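Local coordinates for HTH-type transcriptional repressor PhnF (Mycobacterium smegmatis, PDB 3F8M), which represses, when phosphate is available in the cell, the phnDCE operon for phosphate uptake, acting as a DNA-binding transcription factor of the GntR family, at residues 127-133 and 145-151; 175-180 and 216-222; 184-190 and 204-210. Where two conformers were deposited one is given. Numbering follows the deposited sequence.

How the contacts relate
All three contacts lie in the UTRA domain and reach one six-stranded antiparallel sheet, ordered 100-111, 127-137, 140-150, 220-229, 206-214, 180-188. Contact 1 joins the second and third strands. Contact 2 ties the loop ahead of strand 180-188 to the turn before strand 220-229 and that strand's start (Ile221, Glu222), and contact 3 pairs the last two strands. Contacts 1 and 2, with centres 16 Å apart, touch directly: Pro150 CD lies 3.4 Å from Ile221 O and Thr147 CG2 3.5 Å from Glu222 OE1. Contact 3 stays clear of contact 1, about 7 Å between nearest atoms, and its centre is 25 Å from that of contact 2. Contacts 2 and 3 both reach the second subunit.

Contact 1 (127-133 and 145-151); sequences PVLQLER and ETTKLPA
Strands 127-133 and 145-150, the open-end halves of a beta hairpin, are extended and antiparallel, their axes 4.5 Å apart at closest and 153° between directions. They are neighbours inside the UTRA-domain sheet, with strand 100-111 beside 127-133 and strand 220-229 beside 145-150. Leu129-Leu149, Leu131-Thr147 and Arg133-Glu145 are hydrogen-bonded pairs, each with two backbone bonds, from 2.8 Å (Thr147 N to Leu131 O) to 3.0 Å (Arg133 N to Glu145 O); Val128-Pro150, Gln130-Lys148 and Glu132-Thr146 are non-hydrogen-bonded. At the open end Ala151 (-58/-33) turns out of the strand and its N donates to Pro127 O at 3.0 Å. Apolar contacts gather there: Ala151 CB lies 3.8 Å from Pro127 CB and 4.2 Å from Leu129 CB. Leu129 and Leu131, both t,p, share a face with Leu149 (m,t), and helix 157-160 packs on Leu129 and Leu149. Among the polar groups, Arg133 NE makes a salt bridge to Glu145 OE1 (3.1 Å), while NH2 bonds the His163 and Ala165 carbonyls. A water links Glu145 OE1 (2.7 Å), Leu131 O (2.9 Å) and Thr147 OG1 (2.8 Å). On the other face, Thr146 OG1 donates to Glu132 OE2 (2.6 Å). Buried charge is thus matched within the hairpin and by neighbours: Glu132 OE1 forms a salt bridge with Arg193.

Contact 2 (175-180 and 216-222); sequences GIAFTR and QDDVAIE
The Gln216 amide (chi1 p) bridges Gly175 and Ala177: NE2 donates to Gly175 O (2.9 Å) and OE1 accepts from Ala177 N (2.8 Å), so one group pairs with a carbonyl and an NH two residues apart on an irregular backbone, Gly175 at positive phi (85/21). Thr179-Gln216 is the nearest CA pair (5.5 Å), but Gln216 N meets Thr179 OG1 (3.1 Å) at too poor an angle for a bond. Asp217 points away; Asp218, at positive phi (60/33), brings OD1 2.9 Å from Arg180 NH2, a salt bridge that Arg180 NE joins at 3.3 Å. Thr179 and Arg180 both face Tyr214, a classic beta bulge opening strand 180-188, and Arg180 pairs with a strand of the second subunit. After Val219, strand 220-229 begins with Ala220 and presents Ile221 (m,t) toward the loop. Ile221 CD1 sits 3.9 Å from the Phe178 ring centroid, 18° off the normal, a CH-pi contact, and Ile221 CG1 is 3.7 Å from Ile176 CG2. Glu222 OE2, hydrogen-bonded to Ser213, reaches the Phe178 ring edge, 3.9 Å from CE1.

Contact 3 (184-190 and 204-210); sequences TIDTALP and TPMFLLN
Strands 184-188 and 206-210 run antiparallel, 146° between directions and 4.4 Å apart at closest. Thr184-Asn210 (Thr184 N to Asn210 O 2.8 Å), Asp186-Leu208 and Ala188-Met206 (Met206 N to Ala188 O 2.9 Å) are hydrogen-bonded pairs, Ile185-Leu209 and Thr187-Phe207 non-hydrogen-bonded. On one face the small Ala188 lets side chains meet at their bases: its CB lies 3.9 Å from Leu208 CB (Leu208 is t,p) and 4.3 Å from Met206 CB, and the larger chains end farther off. Met206, folded m,m,m, sets CG 3.7 Å from Pro190 CD where the chain leaves the strand. Further along, a water occupies the gap among Thr184 OG1, Asp186 OD2, Leu208 O and Asn210 ND2. The opposite face carries Ile185 (m,t), wedged between Leu209, CG1 to CG 3.7 Å, and Phe207, CG2 to CD1 3.9 Å. Asp186 OD1 is hydrogen-bonded to Thr234 and salt-bridged to Lys79, both of the second subunit. Strand 180-188 is outermost in its chain, yet Thr184 and Ile185 pair with a strand of that subunit: the UTRA sheet continues across the dimer interface.

Contact 1 (127-133 and 145-151)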
loop_
_atom_site.group_PDB
_atom_site.type_symbol
_atom_site.label_atom_id
_atom_site.label_comp_id
_atom_site.label_asym_id
_atom_site.label_seq_id
_atom_site.Cartn_x
_atom_site.Cartn_y
_atom_site.Cartn_z
ATOM N N PRO A 127 10.997 -2.821 -29.554
ATOM C CA PRO A 127 10.325 -1.513 -29.442
ATOM C C PRO A 127 9.364 -1.493 -28.243
ATOM O O PRO A 127 8.705 -2.461 -27.953
ATOM C CB PRO A 127 9.578 -1.401 -30.771
ATOM C CG PRO A 127 9.285 -2.792 -31.135
ATOM C CD PRO A 127 10.533 -3.559 -30.749
ATOM N N VAL A 128 9.372 -0.389 -27.521
ATOM C CA VAL A 128 8.532 -0.253 -26.323
ATOM C C VAL A 128 7.746 1.030 -26.557
ATOM O O VAL A 128 8.343 2.060 -26.949
ATOM C CB VAL A 128 9.402 -0.143 -25.079
ATOM C CG1 VAL A 128 8.527 0.400 -23.836
ATOM C CG2 VAL A 128 9.980 -1.496 -24.783
ATOM N N LEU A 129 6.424 0.963 -26.365
ATOM C CA LEU A 129 5.587 2.131 -26.454
ATOM C C LEU A 129 5.272 2.531 -25.035
ATOM O O LEU A 129 4.768 1.705 -24.303
ATOM C CB LEU A 129 4.302 1.834 -27.235
ATOM C CG LEU A 129 3.287 2.971 -27.386
ATOM C CD1 LEU A 129 3.930 4.194 -28.025
ATOM C CD2 LEU A 129 2.016 2.486 -28.209
ATOM N N GLN A 130 5.570 3.776 -24.655
ATOM C CA GLN A 130 5.268 4.229 -23.269
ATOM C C GLN A 130 4.154 5.250 -23.283
ATOM O O GLN A 130 4.205 6.210 -24.055
ATOM C CB GLN A 130 6.498 4.863 -22.643
ATOM C CG GLN A 130 6.245 5.457 -21.226
ATOM C CD GLN A 130 7.496 6.043 -20.628
ATOM O OE1 GLN A 130 8.281 5.321 -20.032
ATOM N NE2 GLN A 130 7.670 7.351 -20.748
ATOM N N LEU A 131 3.150 5.024 -22.426
ATOM C CA LEU A 131 2.061 5.925 -22.267
ATOM C C LEU A 131 2.216 6.547 -20.871
ATOM O O LEU A 131 2.309 5.825 -19.858
ATOM C CB LEU A 131 0.733 5.174 -22.301
ATOM C CG LEU A 131 -0.510 6.023 -21.949
ATOM C CD1 LEU A 131 -0.700 7.258 -22.888
ATOM C CD2 LEU A 131 -1.746 5.127 -21.938
ATOM N N GLU A 132 2.225 7.876 -20.824
ATOM C CA GLU A 132 2.223 8.589 -19.522
ATOM C C GLU A 132 1.000 9.441 -19.429
ATOM O O GLU A 132 0.638 10.142 -20.377
ATOM C CB GLU A 132 3.403 9.510 -19.373
ATOM C CG GLU A 132 4.648 8.881 -18.929
ATOM C CD GLU A 132 5.487 9.808 -18.008
ATOM O OE1 GLU A 132 5.744 10.984 -18.379
ATOM O OE2 GLU A 132 5.935 9.305 -16.962
ATOM N N ARG A 133 0.309 9.333 -18.294
ATOM C CA ARG A 133 -0.938 10.040 -18.090
ATOM C C ARG A 133 -0.964 10.488 -16.621
ATOM O O ARG A 133 -0.358 9.842 -15.746
ATOM C CB ARG A 133 -2.122 9.118 -18.325
ATOM C CG ARG A 133 -2.288 8.693 -19.816
ATOM C CD ARG A 133 -3.576 7.959 -20.090
ATOM N NE ARG A 133 -3.802 6.727 -19.355
ATOM C CZ ARG A 133 -4.873 5.955 -19.561
ATOM N NH1 ARG A 133 -5.047 4.852 -18.851
ATOM N NH2 ARG A 133 -5.770 6.301 -20.463
ATOM N N GLU A 145 0.896 7.943 -14.042
ATOM C CA GLU A 145 0.890 6.544 -14.463
ATOM C C GLU A 145 1.759 6.437 -15.706
ATOM O O GLU A 145 1.469 7.128 -16.684
ATOM C CB GLU A 145 -0.538 6.210 -14.868
ATOM C CG GLU A 145 -0.782 4.770 -15.266
ATOM C CD GLU A 145 -2.123 4.590 -15.902
ATOM O OE1 GLU A 145 -2.366 5.217 -17.006
ATOM O OE2 GLU A 145 -2.928 3.821 -15.282
ATOM N N THR A 146 2.796 5.608 -15.644
ATOM C CA THR A 146 3.739 5.458 -16.770
ATOM C C THR A 146 3.693 3.996 -17.138
ATOM O O THR A 146 4.114 3.140 -16.339
ATOM C CB THR A 146 5.132 5.883 -16.305
ATOM O OG1 THR A 146 5.063 7.216 -15.738
ATOM C CG2 THR A 146 6.165 5.827 -17.504
ATOM N N THR A 147 3.142 3.690 -18.315
ATOM C CA THR A 147 2.944 2.302 -18.688
ATOM C C THR A 147 3.894 2.031 -19.852
ATOM O O THR A 147 3.874 2.774 -20.810
ATOM C CB THR A 147 1.517 2.030 -19.146
ATOM O OG1 THR A 147 0.601 2.339 -18.067
ATOM C CG2 THR A 147 1.314 0.529 -19.533
ATOM N N LYS A 148 4.749 1.031 -19.701
ATOM C CA LYS A 148 5.659 0.600 -20.797
ATOM C C LYS A 148 5.082 -0.667 -21.392
ATOM O O LYS A 148 4.850 -1.631 -20.691
ATOM C CB LYS A 148 7.056 0.322 -20.260
ATOM C CG LYS A 148 7.740 1.611 -19.878
ATOM C CD LYS A 148 9.036 1.345 -19.178
ATOM C CE LYS A 148 9.589 2.681 -18.664
ATOM N NZ LYS A 148 10.981 2.487 -18.150
ATOM N N LEU A 149 4.883 -0.674 -22.702
ATOM C CA LEU A 149 4.230 -1.779 -23.370
ATOM C C LEU A 149 5.199 -2.318 -24.425
ATOM O O LEU A 149 5.893 -1.531 -25.053
ATOM C CB LEU A 149 2.992 -1.259 -24.121
ATOM C CG LEU A 149 1.870 -0.590 -23.297
ATOM C CD1 LEU A 149 0.877 0.160 -24.189
ATOM C CD2 LEU A 149 1.172 -1.739 -22.508
ATOM N N PRO A 150 5.223 -3.647 -24.614
ATOM C CA PRO A 150 5.945 -4.193 -25.779
ATOM C C PRO A 150 5.186 -3.782 -27.056
ATOM O O PRO A 150 4.046 -4.218 -27.249
ATOM C CB PRO A 150 5.917 -5.714 -25.524
ATOM C CG PRO A 150 4.658 -5.954 -24.674
ATOM C CD PRO A 150 4.628 -4.693 -23.774
ATOM N N ALA A 151 5.765 -2.863 -27.829
ATOM C CA ALA A 151 5.074 -2.169 -28.941
ATOM C C ALA A 151 4.552 -3.137 -29.968
ATOM O O ALA A 151 3.497 -2.891 -30.576
ATOM C CB ALA A 151 5.998 -1.203 -29.637
HETATM O O HOH W 1 -0.166 5.002 -18.486
#

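Contact 2 (175-180 and 216-222)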
loop_
_atom_site.group_PDB
_atom_site.type_symbol
_atom_site.label_atom_id
_atom_site.label_comp_id
_atom_site.label_asym_id
_atom_site.label_seq_id
_atom_site.Cartn_x
_atom_site.Cartn_y
_atom_site.Cartn_z
ATOM N N GLY A 175 -8.388 -9.071 -27.206
ATOM C CA GLY A 175 -8.365 -10.518 -26.913
ATOM C C GLY A 175 -7.305 -10.933 -25.910
ATOM O O GLY A 175 -6.890 -12.098 -25.862
ATOM N N ILE A 176 -6.841 -9.977 -25.112
ATOM C CA ILE A 176 -5.747 -10.218 -24.158
ATOM C C ILE A 176 -6.339 -10.092 -22.774
ATOM O O ILE A 176 -6.851 -9.028 -22.399
ATOM C CB ILE A 176 -4.580 -9.212 -24.375
ATOM C CG1 ILE A 176 -4.022 -9.358 -25.797
ATOM C CG2 ILE A 176 -3.484 -9.360 -23.289
ATOM C CD1 ILE A 176 -3.098 -8.206 -26.250
ATOM N N ALA A 177 -6.287 -11.169 -22.012
ATOM C CA ALA A 177 -6.967 -11.189 -20.714
ATOM C C ALA A 177 -5.950 -10.930 -19.611
ATOM O O ALA A 177 -4.832 -11.452 -19.679
ATOM C CB ALA A 177 -7.631 -12.525 -20.473
ATOM N N PHE A 178 -6.356 -10.158 -18.605
ATOM C CA PHE A 178 -5.485 -9.870 -17.465
ATOM C C PHE A 178 -5.674 -11.017 -16.514
ATOM O O PHE A 178 -6.711 -11.116 -15.868
ATOM C CB PHE A 178 -5.824 -8.511 -16.819
ATOM C CG PHE A 178 -5.317 -7.324 -17.613
ATOM C CD1 PHE A 178 -4.118 -6.693 -17.270
ATOM C CD2 PHE A 178 -6.042 -6.830 -18.700
ATOM C CE1 PHE A 178 -3.638 -5.602 -18.020
ATOM C CE2 PHE A 178 -5.586 -5.730 -19.446
ATOM C CZ PHE A 178 -4.368 -5.109 -19.104
ATOM N N THR A 179 -4.670 -11.890 -16.472
ATOM C CA THR A 179 -4.759 -13.171 -15.774
ATOM C C THR A 179 -3.974 -13.137 -14.454
ATOM O O THR A 179 -4.452 -13.617 -13.430
ATOM C CB THR A 179 -4.307 -14.313 -16.708
ATOM O OG1 THR A 179 -5.039 -14.216 -17.944
ATOM C CG2 THR A 179 -4.528 -15.709 -16.074
ATOM N N ARG A 180 -2.805 -12.503 -14.464
ATOM C CA ARG A 180 -1.989 -12.383 -13.245
ATOM C C ARG A 180 -1.339 -10.990 -13.183
ATOM O O ARG A 180 -0.772 -10.538 -14.198
ATOM C CB ARG A 180 -0.922 -13.491 -13.244
ATOM C CG ARG A 180 -0.022 -13.575 -12.021
ATOM C CD ARG A 180 0.725 -14.910 -12.061
ATOM N NE ARG A 180 1.634 -15.005 -13.195
ATOM C CZ ARG A 180 2.882 -14.589 -13.147
ATOM N NH1 ARG A 180 3.325 -14.070 -12.021
ATOM N NH2 ARG A 180 3.686 -14.706 -14.198
ATOM N N GLN A 216 -3.340 -14.587 -20.546
ATOM C CA GLN A 216 -3.808 -15.981 -20.436
ATOM C C GLN A 216 -2.719 -17.012 -20.799
ATOM O O GLN A 216 -2.807 -18.181 -20.385
ATOM C CB GLN A 216 -5.092 -16.188 -21.259
ATOM C CG GLN A 216 -4.940 -15.968 -22.770
ATOM C CD GLN A 216 -5.333 -14.551 -23.210
ATOM O OE1 GLN A 216 -4.939 -13.567 -22.587
ATOM N NE2 GLN A 216 -6.103 -14.451 -24.300
ATOM N N ASP A 217 -1.716 -16.590 -21.564
ATOM C CA ASP A 217 -0.565 -17.435 -21.865
ATOM C C ASP A 217 0.641 -17.159 -20.970
ATOM O O ASP A 217 1.744 -17.631 -21.267
ATOM C CB ASP A 217 -0.147 -17.246 -23.314
ATOM C CG ASP A 217 -1.219 -17.680 -24.280
ATOM O OD1 ASP A 217 -1.888 -18.692 -23.986
ATOM O OD2 ASP A 217 -1.412 -16.995 -25.311
ATOM N N ASP A 218 0.436 -16.361 -19.923
ATOM C CA ASP A 218 1.516 -15.892 -19.067
ATOM C C ASP A 218 2.565 -15.072 -19.828
ATOM O O ASP A 218 3.756 -15.131 -19.515
ATOM C CB ASP A 218 2.182 -17.091 -18.378
ATOM C CG ASP A 218 2.715 -16.746 -17.026
ATOM O OD1 ASP A 218 2.058 -15.954 -16.287
ATOM O OD2 ASP A 218 3.800 -17.275 -16.714
ATOM N N VAL A 219 2.130 -14.332 -20.852
ATOM C CA VAL A 219 3.010 -13.433 -21.582
ATOM C C VAL A 219 2.767 -12.033 -21.007
ATOM O O VAL A 219 1.618 -11.668 -20.772
ATOM C CB VAL A 219 2.724 -13.453 -23.083
ATOM C CG1 VAL A 219 3.704 -12.579 -23.840
ATOM C CG2 VAL A 219 2.771 -14.909 -23.634
ATOM N N ALA A 220 3.850 -11.290 -20.755
ATOM C CA ALA A 220 3.742 -9.955 -20.143
ATOM C C ALA A 220 2.927 -9.007 -21.033
ATOM O O ALA A 220 3.096 -8.966 -22.236
ATOM C CB ALA A 220 5.103 -9.373 -19.831
ATOM N N ILE A 221 2.031 -8.266 -20.399
ATOM C CA ILE A 221 1.164 -7.289 -21.076
ATOM C C ILE A 221 1.811 -5.883 -20.995
ATOM O O ILE A 221 1.782 -5.120 -21.968
ATOM C CB ILE A 221 -0.244 -7.314 -20.392
ATOM C CG1 ILE A 221 -0.959 -8.659 -20.643
ATOM C CG2 ILE A 221 -1.167 -6.123 -20.793
ATOM C CD1 ILE A 221 -2.243 -8.846 -19.725
ATOM N N GLU A 222 2.358 -5.550 -19.820
ATOM C CA GLU A 222 2.775 -4.172 -19.481
ATOM C C GLU A 222 3.680 -4.224 -18.265
ATOM O O GLU A 222 3.674 -5.209 -17.497
ATOM C CB GLU A 222 1.563 -3.287 -19.089
ATOM C CG GLU A 222 0.846 -3.870 -17.844
ATOM C CD GLU A 222 -0.190 -2.994 -17.182
ATOM O OE1 GLU A 222 -0.338 -1.791 -17.529
ATOM O OE2 GLU A 222 -0.828 -3.539 -16.257
#

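Contact 3 (184-190 and 204-210)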
loop_
_atom_site.group_PDB
_atom_site.type_symbol
_atom_site.label_atom_id
_atom_site.label_comp_id
_atom_site.label_asym_id
_atom_site.label_seq_id
_atom_site.Cartn_x
_atom_site.Cartn_y
_atom_site.Cartn_z
ATOM N N THR A 184 4.425 -4.205 -6.521
ATOM C CA THR A 184 5.188 -3.772 -5.356
ATOM C C THR A 184 4.649 -2.407 -4.962
ATOM O O THR A 184 4.309 -1.566 -5.818
ATOM C CB THR A 184 6.702 -3.691 -5.604
ATOM O OG1 THR A 184 6.973 -2.704 -6.595
ATOM C CG2 THR A 184 7.275 -5.029 -6.040
ATOM N N ILE A 185 4.550 -2.170 -3.665
ATOM C CA ILE A 185 4.053 -0.907 -3.186
ATOM C C ILE A 185 5.102 -0.374 -2.253
ATOM O O ILE A 185 5.496 -1.089 -1.302
ATOM C CB ILE A 185 2.751 -1.078 -2.367
ATOM C CG1 ILE A 185 1.650 -1.709 -3.228
ATOM C CG2 ILE A 185 2.364 0.285 -1.837
ATOM C CD1 ILE A 185 0.411 -2.282 -2.449
ATOM N N ASP A 186 5.531 0.859 -2.493
ATOM C CA ASP A 186 6.524 1.532 -1.695
ATOM C C ASP A 186 6.028 2.917 -1.365
ATOM O O ASP A 186 5.075 3.396 -2.006
ATOM C CB ASP A 186 7.862 1.628 -2.463
ATOM C CG ASP A 186 8.593 0.299 -2.524
ATOM O OD1 ASP A 186 9.144 -0.099 -1.459
ATOM O OD2 ASP A 186 8.618 -0.358 -3.612
ATOM N N THR A 187 6.652 3.582 -0.387
ATOM C CA THR A 187 6.452 5.015 -0.249
ATOM C C THR A 187 7.494 5.738 -1.070
ATOM O O THR A 187 8.528 5.139 -1.407
ATOM C CB THR A 187 6.546 5.503 1.232
ATOM O OG1 THR A 187 7.865 5.261 1.717
ATOM C CG2 THR A 187 5.533 4.736 2.072
ATOM N N ALA A 188 7.238 7.011 -1.380
ATOM C CA ALA A 188 8.173 7.846 -2.152
ATOM C C ALA A 188 7.933 9.315 -1.950
ATOM O O ALA A 188 6.903 9.705 -1.386
ATOM C CB ALA A 188 8.087 7.495 -3.664
ATOM N N LEU A 189 8.876 10.118 -2.457
ATOM C CA LEU A 189 8.755 11.551 -2.599
ATOM C C LEU A 189 8.902 11.923 -4.072
ATOM O O LEU A 189 9.650 11.246 -4.815
ATOM C CB LEU A 189 9.798 12.261 -1.686
ATOM C CG LEU A 189 9.653 11.849 -0.200
ATOM C CD1 LEU A 189 10.958 12.048 0.595
ATOM C CD2 LEU A 189 8.437 12.508 0.528
ATOM N N PRO A 190 8.186 12.965 -4.539
ATOM C CA PRO A 190 8.306 13.262 -5.940
ATOM C C PRO A 190 9.587 14.023 -6.237
ATOM O O PRO A 190 10.061 14.823 -5.403
ATOM C CB PRO A 190 7.087 14.171 -6.215
ATOM C CG PRO A 190 6.939 14.936 -4.912
ATOM C CD PRO A 190 7.253 13.904 -3.857
ATOM N N THR A 204 5.869 16.068 -0.155
ATOM C CA THR A 204 4.573 15.394 -0.288
ATOM C C THR A 204 4.708 13.882 -0.321
ATOM O O THR A 204 5.329 13.340 -1.242
ATOM C CB THR A 204 3.872 15.814 -1.576
ATOM O OG1 THR A 204 3.794 17.231 -1.629
ATOM C CG2 THR A 204 2.479 15.199 -1.670
ATOM N N PRO A 205 4.112 13.183 0.658
ATOM C CA PRO A 205 4.182 11.722 0.682
ATOM C C PRO A 205 3.404 11.086 -0.497
ATOM O O PRO A 205 2.249 11.489 -0.760
ATOM C CB PRO A 205 3.554 11.352 2.023
ATOM C CG PRO A 205 3.721 12.602 2.840
ATOM C CD PRO A 205 3.555 13.729 1.910
ATOM N N MET A 206 4.077 10.160 -1.194
ATOM C CA MET A 206 3.519 9.405 -2.348
ATOM C C MET A 206 3.517 7.899 -2.126
ATOM O O MET A 206 4.342 7.368 -1.391
ATOM C CB MET A 206 4.350 9.653 -3.631
ATOM C CG MET A 206 4.922 11.046 -3.831
ATOM S SD MET A 206 3.646 12.269 -4.101
ATOM C CE MET A 206 2.817 11.691 -5.477
ATOM N N PHE A 207 2.593 7.202 -2.788
ATOM C CA PHE A 207 2.632 5.781 -2.985
ATOM C C PHE A 207 3.354 5.591 -4.345
ATOM O O PHE A 207 3.114 6.365 -5.265
ATOM C CB PHE A 207 1.251 5.240 -3.223
ATOM C CG PHE A 207 0.456 4.917 -1.975
ATOM C CD1 PHE A 207 0.782 3.806 -1.187
ATOM C CD2 PHE A 207 -0.685 5.656 -1.682
ATOM C CE1 PHE A 207 0.009 3.473 -0.063
ATOM C CE2 PHE A 207 -1.472 5.327 -0.545
ATOM C CZ PHE A 207 -1.108 4.243 0.237
ATOM N N LEU A 208 4.196 4.567 -4.423
ATOM C CA LEU A 208 4.881 4.185 -5.675
ATOM C C LEU A 208 4.609 2.713 -5.891
ATOM O O LEU A 208 5.089 1.851 -5.131
ATOM C CB LEU A 208 6.399 4.513 -5.583
ATOM C CG LEU A 208 7.149 3.945 -6.810
ATOM C CD1 LEU A 208 6.645 4.625 -8.059
ATOM C CD2 LEU A 208 8.679 4.007 -6.689
ATOM N N LEU A 209 3.742 2.414 -6.853
ATOM C CA LEU A 209 3.429 1.045 -7.212
ATOM C C LEU A 209 4.117 0.673 -8.497
ATOM O O LEU A 209 4.131 1.458 -9.425
ATOM C CB LEU A 209 1.932 0.849 -7.437
ATOM C CG LEU A 209 1.239 0.602 -6.111
ATOM C CD1 LEU A 209 1.117 1.933 -5.425
ATOM C CD2 LEU A 209 -0.088 -0.046 -6.318
ATOM N N ASN A 210 4.641 -0.537 -8.538
ATOM C CA ASN A 210 5.198 -1.099 -9.767
ATOM C C ASN A 210 4.502 -2.379 -10.065
ATOM O O ASN A 210 4.435 -3.256 -9.199
ATOM C CB ASN A 210 6.705 -1.330 -9.600
ATOM C CG ASN A 210 7.466 -0.080 -9.824
ATOM O OD1 ASN A 210 7.459 0.460 -10.944
ATOM N ND2 ASN A 210 8.033 0.474 -8.751
HETATM O O HOH W 2 7.154 -0.159 -5.909
#